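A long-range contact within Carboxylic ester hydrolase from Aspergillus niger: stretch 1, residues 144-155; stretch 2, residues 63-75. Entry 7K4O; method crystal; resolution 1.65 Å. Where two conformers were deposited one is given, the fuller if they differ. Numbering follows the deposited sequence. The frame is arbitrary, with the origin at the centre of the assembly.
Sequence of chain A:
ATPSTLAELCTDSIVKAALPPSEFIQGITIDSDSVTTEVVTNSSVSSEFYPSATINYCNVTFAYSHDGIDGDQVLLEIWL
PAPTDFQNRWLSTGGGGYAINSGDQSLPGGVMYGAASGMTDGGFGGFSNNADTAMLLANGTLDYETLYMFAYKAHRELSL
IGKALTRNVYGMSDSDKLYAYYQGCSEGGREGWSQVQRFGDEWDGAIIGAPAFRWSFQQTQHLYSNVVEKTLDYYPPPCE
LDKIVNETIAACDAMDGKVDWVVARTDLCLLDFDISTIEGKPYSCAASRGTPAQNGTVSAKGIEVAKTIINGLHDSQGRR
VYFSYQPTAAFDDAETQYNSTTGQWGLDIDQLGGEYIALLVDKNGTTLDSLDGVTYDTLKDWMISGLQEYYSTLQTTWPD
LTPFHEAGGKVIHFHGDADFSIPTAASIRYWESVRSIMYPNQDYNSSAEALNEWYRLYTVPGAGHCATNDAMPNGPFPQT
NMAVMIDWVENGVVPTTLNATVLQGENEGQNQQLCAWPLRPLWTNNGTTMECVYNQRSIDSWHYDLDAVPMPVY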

# COMPACT_ATOMS: atom_id res chain seq x y z
N TYR A 144 -11.38 -18.85 10.18
CA TYR A 144 -10.14 -18.31 10.80
C TYR A 144 -8.90 -18.67 9.98
O TYR A 144 -7.92 -17.87 10.06
CB TYR A 144 -10.00 -18.79 12.24
CG TYR A 144 -11.08 -18.28 13.16
CD1 TYR A 144 -11.19 -16.93 13.45
CD2 TYR A 144 -11.96 -19.14 13.78
CE1 TYR A 144 -12.17 -16.43 14.28
CE2 TYR A 144 -12.94 -18.66 14.65
CZ TYR A 144 -13.04 -17.31 14.90
OH TYR A 144 -14.01 -16.86 15.78
N GLU A 145 -8.88 -19.80 9.31
CA GLU A 145 -7.72 -20.18 8.48
C GLU A 145 -7.52 -19.10 7.41
O GLU A 145 -6.37 -18.64 7.16
CB GLU A 145 -7.87 -21.57 7.86
CG GLU A 145 -6.72 -21.92 6.93
CD GLU A 145 -5.35 -22.09 7.53
OE1 GLU A 145 -4.35 -22.31 6.72
OE2 GLU A 145 -5.21 -22.06 8.77
N THR A 146 -8.60 -18.68 6.75
CA THR A 146 -8.53 -17.61 5.74
C THR A 146 -7.99 -16.34 6.37
O THR A 146 -7.11 -15.68 5.78
CB THR A 146 -9.89 -17.33 5.08
OG1 THR A 146 -10.40 -18.55 4.55
CG2 THR A 146 -9.78 -16.25 4.03
N LEU A 147 -8.53 -15.94 7.52
CA LEU A 147 -8.09 -14.74 8.22
C LEU A 147 -6.59 -14.79 8.48
O LEU A 147 -5.90 -13.81 8.15
CB LEU A 147 -8.86 -14.59 9.54
CG LEU A 147 -8.38 -13.47 10.43
CD1 LEU A 147 -8.69 -12.12 9.81
CD2 LEU A 147 -9.02 -13.51 11.81
N TYR A 148 -6.12 -15.89 9.06
CA TYR A 148 -4.68 -15.98 9.44
C TYR A 148 -3.80 -16.05 8.18
O TYR A 148 -2.70 -15.42 8.19
CB TYR A 148 -4.42 -17.16 10.38
CG TYR A 148 -4.62 -16.78 11.82
CD1 TYR A 148 -5.90 -16.65 12.35
CD2 TYR A 148 -3.55 -16.58 12.68
CE1 TYR A 148 -6.09 -16.29 13.68
CE2 TYR A 148 -3.72 -16.19 14.01
CZ TYR A 148 -5.01 -16.07 14.52
OH TYR A 148 -5.22 -15.75 15.84
N MET A 149 -4.20 -16.83 7.18
CA MET A 149 -3.41 -16.91 5.93
C MET A 149 -3.33 -15.51 5.26
O MET A 149 -2.22 -15.08 4.89
CB MET A 149 -4.07 -17.90 4.99
CG MET A 149 -3.78 -19.35 5.37
SD MET A 149 -2.01 -19.79 5.16
CE MET A 149 -2.04 -20.14 3.40
N PHE A 150 -4.43 -14.77 5.16
CA PHE A 150 -4.41 -13.41 4.59
C PHE A 150 -3.59 -12.48 5.46
O PHE A 150 -2.79 -11.67 4.94
CB PHE A 150 -5.85 -12.91 4.44
CG PHE A 150 -6.03 -11.59 3.74
CD1 PHE A 150 -5.52 -11.36 2.47
CD2 PHE A 150 -6.76 -10.57 4.32
CE1 PHE A 150 -5.74 -10.17 1.81
CE2 PHE A 150 -6.94 -9.34 3.69
CZ PHE A 150 -6.48 -9.17 2.42
N ALA A 151 -3.77 -12.54 6.78
CA ALA A 151 -3.11 -11.65 7.74
C ALA A 151 -1.59 -11.73 7.60
O ALA A 151 -0.99 -10.66 7.52
CB ALA A 151 -3.54 -11.94 9.16
N TYR A 152 -1.04 -12.94 7.71
CA TYR A 152 0.44 -13.08 7.74
C TYR A 152 0.92 -14.48 7.44
O TYR A 152 2.12 -14.62 7.13
CB TYR A 152 0.99 -12.62 9.09
CG TYR A 152 0.66 -13.49 10.27
CD1 TYR A 152 1.42 -14.60 10.58
CD2 TYR A 152 -0.43 -13.19 11.11
CE1 TYR A 152 1.13 -15.39 11.69
CE2 TYR A 152 -0.72 -13.96 12.23
CZ TYR A 152 0.06 -15.06 12.52
OH TYR A 152 -0.23 -15.84 13.62
N LYS A 153 0.11 -15.51 7.52
CA LYS A 153 0.69 -16.86 7.50
C LYS A 153 1.08 -17.24 6.08
O LYS A 153 2.09 -17.98 5.88
CB LYS A 153 -0.27 -17.89 8.13
CG LYS A 153 0.32 -19.26 8.32
CD LYS A 153 -0.50 -20.13 9.33
CE LYS A 153 -1.89 -20.45 8.81
NZ LYS A 153 -2.56 -21.46 9.67
N ALA A 154 0.29 -16.89 5.07
CA ALA A 154 0.56 -17.28 3.67
C ALA A 154 1.92 -16.71 3.21
O ALA A 154 2.70 -17.43 2.53
CB ALA A 154 -0.54 -16.78 2.74
N HIS A 155 2.23 -15.49 3.58
CA HIS A 155 3.52 -14.89 3.14
C HIS A 155 4.71 -15.52 3.86
O HIS A 155 5.78 -15.73 3.24
CB HIS A 155 3.51 -13.39 3.31
CG HIS A 155 2.99 -12.69 2.12
ND1 HIS A 155 3.68 -12.70 0.90
CD2 HIS A 155 1.82 -12.05 1.92
CE1 HIS A 155 2.94 -12.06 0.01
NE2 HIS A 155 1.81 -11.62 0.61
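Stretch 2 63-75: AYSHDGIDGDQVL

No direct hydrogen bond joins the two stretches; two water molecules make the polar links instead. One donates to Asp72 OD1 (2.7 Å) and to Glu145 OE1 (2.5 Å), standing between two carboxylates whose atoms Glu145 OE1 and Asp72 OD1 lie 4.3 Å apart, so that like charges share a donor. The other donates to Tyr64 OH (2.7 Å) and to the backbone Ala154 O (2.8 Å).

Stretch 2 is a hairpin-like segment. Strand 63-66 pairs with the strand beginning at Val74, as Tyr64 N to Val74 O (2.9 Å) and Val74 N to Tyr64 O (2.8 Å) attest, and two successive type II turns, His66 to Ile69 and Ile69 to Asp72, connect them. Strand 63-66 runs at 113° to helix 144-155, with 12.7 Å between axes at closest approach; the gap is therefore bridged by side chains. The register, with Glu145 CA 8.9 Å from Ile69 CA and Ala154 CA 8.5 Å from Val74 CA, sets the turns near the start of the helical stretch and Val74 near its end.

His66 is central. Its backbone N and ring ND1 both donate to Asp72 OD2 (2.8 and 2.7 Å), which fixes the ring. Glu145 OE1 lies over one ring face, 3.3 Å from His66 CE1; its 3.4 Å approach to His66 ND1 has too poor an angle for a hydrogen bond. Met149 SD comes obliquely, 3.7 Å from His66 CE1 and 63° off the ring normal as seen from the centroid. Lys153 CE is 4.1 Å from His66 NE2, while Lys153 NZ forms a salt bridge to Glu145 OE2 (2.9 Å) within the helix.

Met149 CE packs on Val74 CG2 at 3.7 Å, an apolar contact, while the Ile69 methyl CD1 lies 3.5 Å from Glu145 CD, against the carboxylate group. Together the stretches bury 254 Å².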

# COMPACT_ATOMS: atom_id res chain seq x y z
N ALA A 63 1.31 -27.07 -5.53
CA ALA A 63 0.33 -27.00 -4.43
C ALA A 63 0.95 -27.56 -3.16
O ALA A 63 1.80 -28.47 -3.17
CB ALA A 63 -0.92 -27.79 -4.80
N TYR A 64 0.46 -27.07 -2.03
CA TYR A 64 0.72 -27.68 -0.72
C TYR A 64 -0.56 -27.61 0.12
O TYR A 64 -1.51 -26.95 -0.26
CB TYR A 64 1.92 -27.05 -0.02
CG TYR A 64 1.76 -25.64 0.47
CD1 TYR A 64 1.26 -25.37 1.74
CD2 TYR A 64 2.15 -24.56 -0.29
CE1 TYR A 64 1.18 -24.08 2.23
CE2 TYR A 64 2.06 -23.26 0.17
CZ TYR A 64 1.59 -23.00 1.44
OH TYR A 64 1.53 -21.72 1.89
N SER A 65 -0.54 -28.29 1.26
CA SER A 65 -1.70 -28.29 2.16
C SER A 65 -1.25 -28.25 3.62
O SER A 65 -0.13 -28.66 3.93
CB SER A 65 -2.59 -29.46 1.89
OG SER A 65 -1.92 -30.68 2.08
N HIS A 66 -2.14 -27.75 4.48
CA HIS A 66 -1.95 -27.74 5.93
C HIS A 66 -2.50 -29.04 6.48
O HIS A 66 -3.71 -29.29 6.32
CB HIS A 66 -2.65 -26.56 6.58
CG HIS A 66 -2.07 -25.24 6.20
ND1 HIS A 66 -2.45 -24.60 5.07
CD2 HIS A 66 -1.14 -24.46 6.80
CE1 HIS A 66 -1.75 -23.44 4.99
NE2 HIS A 66 -0.93 -23.36 6.02
N ASP A 67 -1.66 -29.77 7.16
CA ASP A 67 -2.05 -31.04 7.82
C ASP A 67 -3.25 -30.77 8.74
O ASP A 67 -3.22 -29.83 9.50
CB ASP A 67 -0.89 -31.63 8.58
CG ASP A 67 0.32 -31.98 7.71
OD1 ASP A 67 0.15 -31.97 6.46
OD2 ASP A 67 1.42 -32.17 8.31
N GLY A 68 -4.26 -31.62 8.65
CA GLY A 68 -5.39 -31.56 9.61
C GLY A 68 -6.51 -30.68 9.13
O GLY A 68 -7.58 -30.67 9.79
N ILE A 69 -6.33 -29.87 8.06
CA ILE A 69 -7.40 -28.99 7.53
C ILE A 69 -8.03 -29.68 6.33
O ILE A 69 -7.46 -29.73 5.23
CB ILE A 69 -6.93 -27.56 7.21
CG1 ILE A 69 -6.16 -26.94 8.38
CG2 ILE A 69 -8.11 -26.74 6.75
CD1 ILE A 69 -5.73 -25.49 8.19
N ASP A 70 -9.24 -30.19 6.50
CA ASP A 70 -9.89 -30.95 5.42
C ASP A 70 -10.16 -30.00 4.23
O ASP A 70 -10.69 -28.88 4.43
CB ASP A 70 -11.23 -31.57 5.87
CG ASP A 70 -11.16 -32.62 6.97
OD1 ASP A 70 -10.03 -33.07 7.33
OD2 ASP A 70 -12.27 -32.98 7.46
N GLY A 71 -9.80 -30.45 3.05
CA GLY A 71 -10.05 -29.70 1.81
C GLY A 71 -9.00 -28.61 1.54
O GLY A 71 -9.12 -27.90 0.50
N ASP A 72 -8.02 -28.45 2.43
CA ASP A 72 -7.07 -27.32 2.29
C ASP A 72 -6.17 -27.51 1.05
O ASP A 72 -5.67 -28.65 0.81
CB ASP A 72 -6.22 -27.21 3.54
CG ASP A 72 -5.44 -25.92 3.63
OD1 ASP A 72 -6.07 -24.85 3.69
OD2 ASP A 72 -4.18 -26.02 3.59
N GLN A 73 -5.91 -26.43 0.33
CA GLN A 73 -4.91 -26.40 -0.75
C GLN A 73 -4.44 -24.96 -0.97
O GLN A 73 -5.27 -24.03 -1.10
CB GLN A 73 -5.48 -26.96 -2.05
CG GLN A 73 -4.41 -27.12 -3.12
CD GLN A 73 -4.91 -27.85 -4.35
OE1 GLN A 73 -4.62 -29.03 -4.53
NE2 GLN A 73 -5.66 -27.16 -5.18
N VAL A 74 -3.13 -24.79 -1.04
CA VAL A 74 -2.48 -23.51 -1.33
C VAL A 74 -1.69 -23.70 -2.63
O VAL A 74 -1.03 -24.73 -2.80
CB VAL A 74 -1.57 -23.09 -0.18
CG1 VAL A 74 -0.97 -21.73 -0.46
CG2 VAL A 74 -2.29 -23.10 1.18
N LEU A 75 -1.78 -22.75 -3.53
CA LEU A 75 -0.98 -22.74 -4.77
C LEU A 75 0.09 -21.64 -4.63
O LEU A 75 -0.19 -20.50 -4.27
CB LEU A 75 -1.85 -22.44 -5.98
CG LEU A 75 -3.00 -23.41 -6.16
CD1 LEU A 75 -3.86 -23.01 -7.32
CD2 LEU A 75 -2.51 -24.83 -6.31
O HOH W 1 1.48 -19.21 0.80
O HOH W 2 -4.86 -22.51 4.23